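Local coordinates for protein protelomerase (Agrobacterium tumefaciens, PDB 4F43) that generates and protects the hairpin ends of a linear chromosome, probably by cutting and rejoining replicated telomere DNA, at residues 38-43 with 87-92; 143-148 with 247-252; 286-291 with 296-301. The protein carries 1 engineered substitution. All blocks are in the same frame, centred on the assembly; numbering follows the deposited sequence. Where two conformers were deposited one is given.

How the contacts relate
The three contacts follow one another along the chain without touching. Contacts 2 and 3 both lie in the ResT/TelK catalytic region, centres about 25 Å apart, whereas contact 1 lies among helices near the N-terminus of the chain, with its centre about 46 Å from that of contact 2 and about 39 Å from that of contact 3. No secondary-structure element is common to any two of them. All are largely buried, although Leu-248 in contact 2 is partly exposed and Leu-298 in contact 3 is exposed. Contact 1 pairs methionines with a histidine that caps a turn, contact 2 is wholly apolar, and contact 3 sets alanine and phenylalanine against a loop rich in polar bonds, beside the DNA.

Contact 1: residues 38-43 with 87-92; sequences AAMNGM and HPMLKI
This is a small buried contact in the helical N-terminal part of the chain, where the thioether end of Met-40, on helix 28-40, meets His-87, in the loop leading to the short helix 89-92, and Met-89 beyond it. Nearly all of it falls to one methyl: Met-40 CE lies 3.6 Å from His-87 CE1, approaching the ring obliquely, and also 3.6 Å from Met-89 CG. The Met-40 chain runs extended to its sulfur and then bends (chi3 57°), which lays the methyl between the two partners. Its SD is 4.0 Å from Met-89 CG. The imidazole cannot turn freely, because ND1 accepts a capping bond from Met-89 N at 3.1 Å, nearly in the ring plane (N-H...ND1 159°). A side chain that caps the turn into a helix therefore doubles as a packing surface, while Pro-88 CD lies over one of the ring's faces. On the other segment, a type II turn runs from Met-40 to Met-43, with Gly-42 at the position whose positive phi suits glycine. Phe-83 touches both Met-40 and His-87, and Met-49 of helix 46-59 packs against His-87 and Met-89. Trp-53 and, from helix 65-82, Ile-79 also touch Met-89.

Contact 2: residues 143-148 with 247-252; sequences IGIGLI and NLFEDV
Leu-248, of helix 230-248, is the first residue of 247-252 to touch helix 140-151, and it does so through one methyl. Its CD1 meets Ile-145 CD1 tip to tip at 3.9 Å and also lies 4.2 Å from Ile-145 CG2. The leucine chain is stretched to that methyl, CD1 being anti to CA (chi2 -178°), so the branch reaches well out from the backbone. Ile-145 answers with both ends of its fork: CG1 sits beside the backbone N (chi1 -55°) and carries CD1 to the leucine, while CG2, anti to the backbone N, serves leucine and phenylalanine alike. Phe-249 is the centre of an inverse gamma turn, and a weak bond from Glu-250 N to Leu-248 O spans the turn. Although the first bond of the Phe-249 side chain does not aim at helix 140-151, the far end of the ring comes close: CZ is 4.2 Å from Ile-145 CG2, which stands at the ring edge, near its plane. Leu-248 CB lies over one face of the same ring, offset toward the rim. Within the catalytic region, helix 140-151 is thus joined to helix 230-248 and the residue after it by aliphatic and aromatic carbon alone. Val-127 and Ile-130 of helix 124-134 also pack on Phe-249. Farther along, Val-252 lies against helix 124-134 as well, touching Gln-126 and Val-127. On the first segment, Ile-145 continues along helix 230-248 to Leu-241 and Thr-244, while Leu-147 of helix 140-151 packs on Val-209 and Leu-216 of helix 206-217.

Contact 3: residues 286-291 with 296-301; sequences YFAAIL and NDLETS
Phe-287, on helix 283-291, begins its contact with the following loop at CB, which lies 3.6 Å from Ser-301 CB. With CG beside the backbone N (chi1 -88°), the ring carries on past the serine, and its CD2 comes to 4.0 Å from Ser-301 O, the oxygen standing obliquely to the ring. Farther out the ring leaves the loop segment for the interior, where Ala-269 and Tyr-273 of helix 263-276 and Tyr-304 and Met-305 of the loop pack around it. The next helical residue takes the loop's other end: Ala-288 CB rests 3.5 Å from Asp-297 O and 4.3 Å from Leu-298 CD2. The loop is held in shape from within. Ser-301 OG, in the crowded position between its own N and carbonyl carbon (chi1 63°), bonds Leu-298 O at 2.8 Å from above the carbonyl plane, and it also pairs with Asn-284 ND2. Glu-299 N reaches Asp-297 OD2 at 3.2 Å from above the carboxylate plane, which makes an Asx turn; the Thr-300 OG1 bond to Asp-297 OD1 is modelled implausibly short, so its exact geometry is doubtful. The outer side of this loop faces bound DNA, with Asp-297 against an adenine base and Thr-300 against a sugar. Helix 283-291, His-293 and the loop to Tyr-304 are consistent with the histidine-to-tyrosine segment of tyrosine recombinases, to which telomere resolvases are related.

Contact 1: residues 38-43 with 87-92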
loop_
_atom_site.group_PDB
_atom_site.type_symbol
_atom_site.label_atom_id
_atom_site.label_comp_id
_atom_site.label_asym_id
_atom_site.label_seq_id
_atom_site.Cartn_x
_atom_site.Cartn_y
_atom_site.Cartn_z
ATOM N N ALA A 38 2.205 15.974 -25.515
ATOM C CA ALA A 38 2.797 16.678 -26.646
ATOM C C ALA A 38 1.727 17.308 -27.532
ATOM O O ALA A 38 1.827 18.478 -27.905
ATOM C CB ALA A 38 3.671 15.735 -27.459
ATOM N N ALA A 39 0.704 16.525 -27.863
ATOM C CA ALA A 39 -0.383 16.998 -28.712
ATOM C C ALA A 39 -1.226 18.050 -28.000
ATOM O O ALA A 39 -1.826 18.911 -28.644
ATOM C CB ALA A 39 -1.253 15.833 -29.158
ATOM N N MET A 40 -1.270 17.979 -26.673
ATOM C CA MET A 40 -2.029 18.949 -25.885
ATOM C C MET A 40 -1.439 20.358 -25.947
ATOM O O MET A 40 -2.130 21.341 -25.678
ATOM C CB MET A 40 -2.139 18.498 -24.429
ATOM C CG MET A 40 -3.073 17.325 -24.208
ATOM S SD MET A 40 -3.333 17.005 -22.455
ATOM C CE MET A 40 -3.952 18.597 -21.922
ATOM N N ASN A 41 -0.159 20.452 -26.297
ATOM C CA ASN A 41 0.532 21.737 -26.341
ATOM C C ASN A 41 -0.015 22.693 -27.399
ATOM O O ASN A 41 0.078 22.425 -28.595
ATOM C CB ASN A 41 2.035 21.531 -26.555
ATOM C CG ASN A 41 2.746 21.084 -25.295
ATOM O OD1 ASN A 41 3.391 21.883 -24.617
ATOM N ND2 ASN A 41 2.626 19.802 -24.971
ATOM N N GLY A 42 -0.582 23.809 -26.951
ATOM C CA GLY A 42 -1.052 24.841 -27.856
ATOM C C GLY A 42 -2.552 24.833 -28.091
ATOM O O GLY A 42 -3.093 25.748 -28.712
ATOM N N MET A 43 -3.227 23.801 -27.595
ATOM C CA MET A 43 -4.670 23.680 -27.773
ATOM C C MET A 43 -5.446 24.718 -26.969
ATOM O O MET A 43 -5.163 24.951 -25.796
ATOM C CB MET A 43 -5.154 22.275 -27.406
ATOM C CG MET A 43 -4.940 21.241 -28.493
ATOM S SD MET A 43 -5.850 19.720 -28.175
ATOM C CE MET A 43 -5.467 18.781 -29.648
ATOM N N HIS A 87 -6.483 23.181 -15.836
ATOM C CA HIS A 87 -6.701 22.845 -17.237
ATOM C C HIS A 87 -8.033 22.127 -17.438
ATOM O O HIS A 87 -8.377 21.224 -16.676
ATOM C CB HIS A 87 -5.548 21.991 -17.765
ATOM C CG HIS A 87 -5.367 22.074 -19.249
ATOM N ND1 HIS A 87 -6.138 21.356 -20.136
ATOM C CD2 HIS A 87 -4.500 22.794 -20.001
ATOM C CE1 HIS A 87 -5.756 21.628 -21.370
ATOM N NE2 HIS A 87 -4.762 22.496 -21.316
ATOM N N PRO A 88 -8.789 22.532 -18.474
ATOM C CA PRO A 88 -10.110 21.975 -18.787
ATOM C C PRO A 88 -10.059 20.487 -19.122
ATOM O O PRO A 88 -11.070 19.794 -18.999
ATOM C CB PRO A 88 -10.541 22.772 -20.023
ATOM C CG PRO A 88 -9.755 24.034 -19.956
ATOM C CD PRO A 88 -8.433 23.636 -19.381
ATOM N N MET A 89 -8.891 20.008 -19.539
ATOM C CA MET A 89 -8.718 18.607 -19.903
ATOM C C MET A 89 -8.977 17.695 -18.713
ATOM O O MET A 89 -9.369 16.540 -18.877
ATOM C CB MET A 89 -7.309 18.366 -20.442
ATOM C CG MET A 89 -7.170 17.079 -21.220
ATOM S SD MET A 89 -8.440 16.974 -22.488
ATOM C CE MET A 89 -7.841 15.593 -23.445
ATOM N N LEU A 90 -8.756 18.224 -17.514
ATOM C CA LEU A 90 -9.000 17.481 -16.285
ATOM C C LEU A 90 -10.484 17.172 -16.113
ATOM O O LEU A 90 -10.852 16.225 -15.419
ATOM C CB LEU A 90 -8.484 18.265 -15.078
ATOM C CG LEU A 90 -6.970 18.469 -15.017
ATOM C CD1 LEU A 90 -6.596 19.368 -13.852
ATOM C CD2 LEU A 90 -6.269 17.126 -14.906
ATOM N N LYS A 91 -11.331 17.977 -16.747
ATOM C CA LYS A 91 -12.770 17.751 -16.702
ATOM C C LYS A 91 -13.178 16.874 -17.877
ATOM O O LYS A 91 -14.292 16.351 -17.924
ATOM C CB LYS A 91 -13.527 19.078 -16.753
ATOM C CG LYS A 91 -12.944 20.165 -15.862
ATOM C CD LYS A 91 -12.822 19.702 -14.420
ATOM C CE LYS A 91 -12.030 20.702 -13.591
ATOM N NZ LYS A 91 -11.791 20.215 -12.205
ATOM N N ILE A 92 -12.262 16.723 -18.827
ATOM C CA ILE A 92 -12.497 15.901 -20.005
ATOM C C ILE A 92 -11.849 14.532 -19.840
ATOM O O ILE A 92 -12.479 13.501 -20.075
ATOM C CB ILE A 92 -11.939 16.572 -21.271
ATOM C CG1 ILE A 92 -12.628 17.918 -21.505
ATOM C CG2 ILE A 92 -12.107 15.661 -22.475
ATOM C CD1 ILE A 92 -12.103 18.669 -22.707
HETATM O O HOH W 1 -2.683 23.163 -24.018
#

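Contact 2: residues 143-148 with 247-252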
loop_
_atom_site.group_PDB
_atom_site.type_symbol
_atom_site.label_atom_id
_atom_site.label_comp_id
_atom_site.label_asym_id
_atom_site.label_seq_id
_atom_site.Cartn_x
_atom_site.Cartn_y
_atom_site.Cartn_z
ATOM N N ILE A 143 14.936 -8.476 7.621
ATOM C CA ILE A 143 14.595 -7.574 8.713
ATOM C C ILE A 143 13.340 -6.784 8.365
ATOM O O ILE A 143 12.484 -6.548 9.218
ATOM C CB ILE A 143 15.742 -6.589 9.014
ATOM C CG1 ILE A 143 17.045 -7.343 9.277
ATOM C CG2 ILE A 143 15.390 -5.701 10.199
ATOM C CD1 ILE A 143 18.207 -6.440 9.623
ATOM N N GLY A 144 13.235 -6.388 7.100
ATOM C CA GLY A 144 12.060 -5.691 6.611
ATOM C C GLY A 144 10.805 -6.537 6.720
ATOM O O GLY A 144 9.782 -6.072 7.217
ATOM N N ILE A 145 10.892 -7.782 6.257
ATOM C CA ILE A 145 9.774 -8.719 6.337
ATOM C C ILE A 145 9.313 -8.916 7.778
ATOM O O ILE A 145 8.123 -8.801 8.086
ATOM C CB ILE A 145 10.158 -10.093 5.763
ATOM C CG1 ILE A 145 10.669 -9.950 4.331
ATOM C CG2 ILE A 145 8.971 -11.046 5.821
ATOM C CD1 ILE A 145 11.457 -11.142 3.856
ATOM N N GLY A 146 10.268 -9.216 8.653
ATOM C CA GLY A 146 9.981 -9.406 10.062
ATOM C C GLY A 146 9.362 -8.171 10.685
ATOM O O GLY A 146 8.503 -8.267 11.560
ATOM N N LEU A 147 9.803 -7.004 10.224
ATOM C CA LEU A 147 9.267 -5.739 10.706
ATOM C C LEU A 147 7.817 -5.575 10.263
ATOM O O LEU A 147 6.984 -5.086 11.022
ATOM C CB LEU A 147 10.118 -4.571 10.202
ATOM C CG LEU A 147 10.539 -3.538 11.247
ATOM C CD1 LEU A 147 10.951 -4.225 12.535
ATOM C CD2 LEU A 147 11.683 -2.693 10.710
ATOM N N ILE A 148 7.522 -5.989 9.034
ATOM C CA ILE A 148 6.153 -5.977 8.534
ATOM C C ILE A 148 5.282 -6.898 9.378
ATOM O O ILE A 148 4.154 -6.553 9.731
ATOM C CB ILE A 148 6.076 -6.424 7.059
ATOM C CG1 ILE A 148 6.852 -5.460 6.164
ATOM C CG2 ILE A 148 4.628 -6.516 6.599
ATOM C CD1 ILE A 148 6.855 -5.850 4.702
ATOM N N ASN A 247 8.828 -18.077 -0.644
ATOM C CA ASN A 247 9.639 -19.174 -0.127
ATOM C C ASN A 247 9.589 -19.343 1.391
ATOM O O ASN A 247 9.660 -20.464 1.894
ATOM C CB ASN A 247 11.092 -19.021 -0.583
ATOM C CG ASN A 247 11.237 -19.083 -2.090
ATOM O OD1 ASN A 247 10.480 -19.776 -2.771
ATOM N ND2 ASN A 247 12.212 -18.353 -2.619
ATOM N N LEU A 248 9.471 -18.232 2.114
ATOM C CA LEU A 248 9.470 -18.266 3.575
ATOM C C LEU A 248 8.324 -19.090 4.156
ATOM O O LEU A 248 8.519 -20.227 4.586
ATOM C CB LEU A 248 9.434 -16.847 4.150
ATOM C CG LEU A 248 10.784 -16.160 4.355
ATOM C CD1 LEU A 248 10.592 -14.787 4.978
ATOM C CD2 LEU A 248 11.690 -17.021 5.218
ATOM N N PHE A 249 7.129 -18.510 4.164
ATOM C CA PHE A 249 5.964 -19.160 4.752
ATOM C C PHE A 249 5.318 -20.124 3.760
ATOM O O PHE A 249 4.112 -20.066 3.522
ATOM C CB PHE A 249 4.947 -18.110 5.202
ATOM C CG PHE A 249 5.573 -16.851 5.731
ATOM C CD1 PHE A 249 6.004 -16.774 7.044
ATOM C CD2 PHE A 249 5.729 -15.741 4.914
ATOM C CE1 PHE A 249 6.580 -15.615 7.532
ATOM C CE2 PHE A 249 6.304 -14.581 5.395
ATOM C CZ PHE A 249 6.730 -14.517 6.705
ATOM N N GLU A 250 6.128 -21.011 3.194
ATOM C CA GLU A 250 5.677 -21.934 2.156
ATOM C C GLU A 250 4.629 -22.933 2.643
ATOM O O GLU A 250 3.541 -23.028 2.074
ATOM C CB GLU A 250 6.872 -22.686 1.566
ATOM C CG GLU A 250 6.485 -23.830 0.646
ATOM C CD GLU A 250 6.863 -23.572 -0.797
ATOM O OE1 GLU A 250 7.865 -22.864 -1.033
ATOM O OE2 GLU A 250 6.157 -24.076 -1.696
ATOM N N ASP A 251 4.962 -23.677 3.694
ATOM C CA ASP A 251 4.104 -24.760 4.162
ATOM C C ASP A 251 3.403 -24.464 5.486
ATOM O O ASP A 251 2.842 -25.365 6.107
ATOM C CB ASP A 251 4.902 -26.063 4.273
ATOM C CG ASP A 251 5.242 -26.656 2.919
ATOM O OD1 ASP A 251 4.334 -26.755 2.067
ATOM O OD2 ASP A 251 6.420 -27.013 2.703
ATOM N N VAL A 252 3.431 -23.206 5.915
ATOM C CA VAL A 252 2.780 -22.822 7.164
ATOM C C VAL A 252 1.627 -21.851 6.928
ATOM O O VAL A 252 0.849 -21.562 7.837
ATOM C CB VAL A 252 3.776 -22.200 8.161
ATOM C CG1 VAL A 252 4.897 -23.179 8.468
ATOM C CG2 VAL A 252 4.332 -20.897 7.613
#

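Contact 3: residues 286-291 with 296-301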
loop_
_atom_site.group_PDB
_atom_site.type_symbol
_atom_site.label_atom_id
_atom_site.label_comp_id
_atom_site.label_asym_id
_atom_site.label_seq_id
_atom_site.Cartn_x
_atom_site.Cartn_y
_atom_site.Cartn_z
ATOM N N TYR A 286 -10.772 -0.271 16.758
ATOM C CA TYR A 286 -9.402 -0.627 17.097
ATOM C C TYR A 286 -8.561 -0.761 15.834
ATOM O O TYR A 286 -7.416 -0.301 15.789
ATOM C CB TYR A 286 -9.367 -1.924 17.906
ATOM C CG TYR A 286 -8.011 -2.231 18.493
ATOM C CD1 TYR A 286 -7.487 -1.455 19.519
ATOM C CD2 TYR A 286 -7.256 -3.298 18.028
ATOM C CE1 TYR A 286 -6.247 -1.730 20.061
ATOM C CE2 TYR A 286 -6.016 -3.582 18.566
ATOM C CZ TYR A 286 -5.517 -2.794 19.581
ATOM O OH TYR A 286 -4.282 -3.070 20.120
ATOM N N PHE A 287 -9.139 -1.387 14.813
ATOM C CA PHE A 287 -8.481 -1.515 13.519
ATOM C C PHE A 287 -8.136 -0.146 12.950
ATOM O O PHE A 287 -6.999 0.101 12.553
ATOM C CB PHE A 287 -9.368 -2.284 12.540
ATOM C CG PHE A 287 -9.183 -3.772 12.594
ATOM C CD1 PHE A 287 -9.092 -4.431 13.808
ATOM C CD2 PHE A 287 -9.108 -4.513 11.428
ATOM C CE1 PHE A 287 -8.922 -5.801 13.859
ATOM C CE2 PHE A 287 -8.941 -5.882 11.471
ATOM C CZ PHE A 287 -8.848 -6.527 12.689
ATOM N N ALA A 288 -9.121 0.747 12.932
ATOM C CA ALA A 288 -8.920 2.099 12.427
ATOM C C ALA A 288 -7.866 2.849 13.238
ATOM O O ALA A 288 -7.122 3.668 12.697
ATOM C CB ALA A 288 -10.233 2.863 12.428
ATOM N N ALA A 289 -7.803 2.559 14.533
ATOM C CA ALA A 289 -6.868 3.232 15.426
ATOM C C ALA A 289 -5.427 2.791 15.187
ATOM O O ALA A 289 -4.525 3.622 15.075
ATOM C CB ALA A 289 -7.259 2.994 16.878
ATOM N N ILE A 290 -5.217 1.482 15.108
ATOM C CA ILE A 290 -3.871 0.934 14.984
ATOM C C ILE A 290 -3.337 0.985 13.553
ATOM O O ILE A 290 -2.126 1.005 13.339
ATOM C CB ILE A 290 -3.812 -0.511 15.509
ATOM C CG1 ILE A 290 -4.702 -1.421 14.654
ATOM C CG2 ILE A 290 -4.218 -0.554 16.977
ATOM C CD1 ILE A 290 -5.049 -2.740 15.305
ATOM N N LEU A 291 -4.240 1.010 12.577
ATOM C CA LEU A 291 -3.833 1.053 11.177
ATOM C C LEU A 291 -3.700 2.486 10.667
ATOM O O LEU A 291 -3.159 2.722 9.586
ATOM C CB LEU A 291 -4.815 0.266 10.304
ATOM C CG LEU A 291 -4.896 -1.244 10.549
ATOM C CD1 LEU A 291 -5.974 -1.869 9.681
ATOM C CD2 LEU A 291 -3.552 -1.904 10.291
ATOM N N ASN A 296 -12.920 9.327 11.783
ATOM C CA ASN A 296 -14.277 8.785 11.789
ATOM C C ASN A 296 -14.554 7.793 10.660
ATOM O O ASN A 296 -15.700 7.608 10.253
ATOM C CB ASN A 296 -15.311 9.915 11.772
ATOM C CG ASN A 296 -15.004 11.002 12.783
ATOM O OD1 ASN A 296 -15.045 12.191 12.464
ATOM N ND2 ASN A 296 -14.684 10.600 14.008
ATOM N N ASP A 297 -13.499 7.157 10.162
ATOM C CA ASP A 297 -13.633 6.157 9.109
ATOM C C ASP A 297 -13.535 4.747 9.683
ATOM O O ASP A 297 -12.497 4.353 10.213
ATOM C CB ASP A 297 -12.563 6.367 8.037
ATOM C CG ASP A 297 -12.593 5.301 6.960
ATOM O OD1 ASP A 297 -11.530 5.047 6.356
ATOM O OD2 ASP A 297 -13.672 4.721 6.714
ATOM N N LEU A 298 -14.622 3.991 9.571
ATOM C CA LEU A 298 -14.677 2.643 10.124
ATOM C C LEU A 298 -14.947 1.594 9.050
ATOM O O LEU A 298 -15.024 0.402 9.349
ATOM C CB LEU A 298 -15.764 2.557 11.199
ATOM C CG LEU A 298 -15.707 3.562 12.350
ATOM C CD1 LEU A 298 -16.944 3.435 13.226
ATOM C CD2 LEU A 298 -14.444 3.364 13.172
ATOM N N GLU A 299 -15.089 2.032 7.803
ATOM C CA GLU A 299 -15.436 1.156 6.687
ATOM C C GLU A 299 -14.196 0.618 5.969
ATOM O O GLU A 299 -14.254 -0.389 5.267
ATOM C CB GLU A 299 -16.324 1.919 5.699
ATOM C CG GLU A 299 -16.950 1.075 4.605
ATOM C CD GLU A 299 -17.763 1.907 3.635
ATOM O OE1 GLU A 299 -18.571 1.321 2.883
ATOM O OE2 GLU A 299 -17.597 3.145 3.625
ATOM N N THR A 300 -13.078 1.319 6.128
ATOM C CA THR A 300 -11.830 0.892 5.503
ATOM C C THR A 300 -11.296 -0.358 6.204
ATOM O O THR A 300 -10.634 -1.200 5.594
ATOM C CB THR A 300 -10.775 2.015 5.523
ATOM O OG1 THR A 300 -11.296 3.172 4.859
ATOM C CG2 THR A 300 -9.498 1.575 4.820
ATOM N N SER A 301 -11.612 -0.479 7.490
ATOM C CA SER A 301 -11.187 -1.622 8.291
ATOM C C SER A 301 -11.843 -2.924 7.834
ATOM O O SER A 301 -11.335 -4.014 8.108
ATOM C CB SER A 301 -11.499 -1.379 9.770
ATOM O OG SER A 301 -12.893 -1.251 9.984
#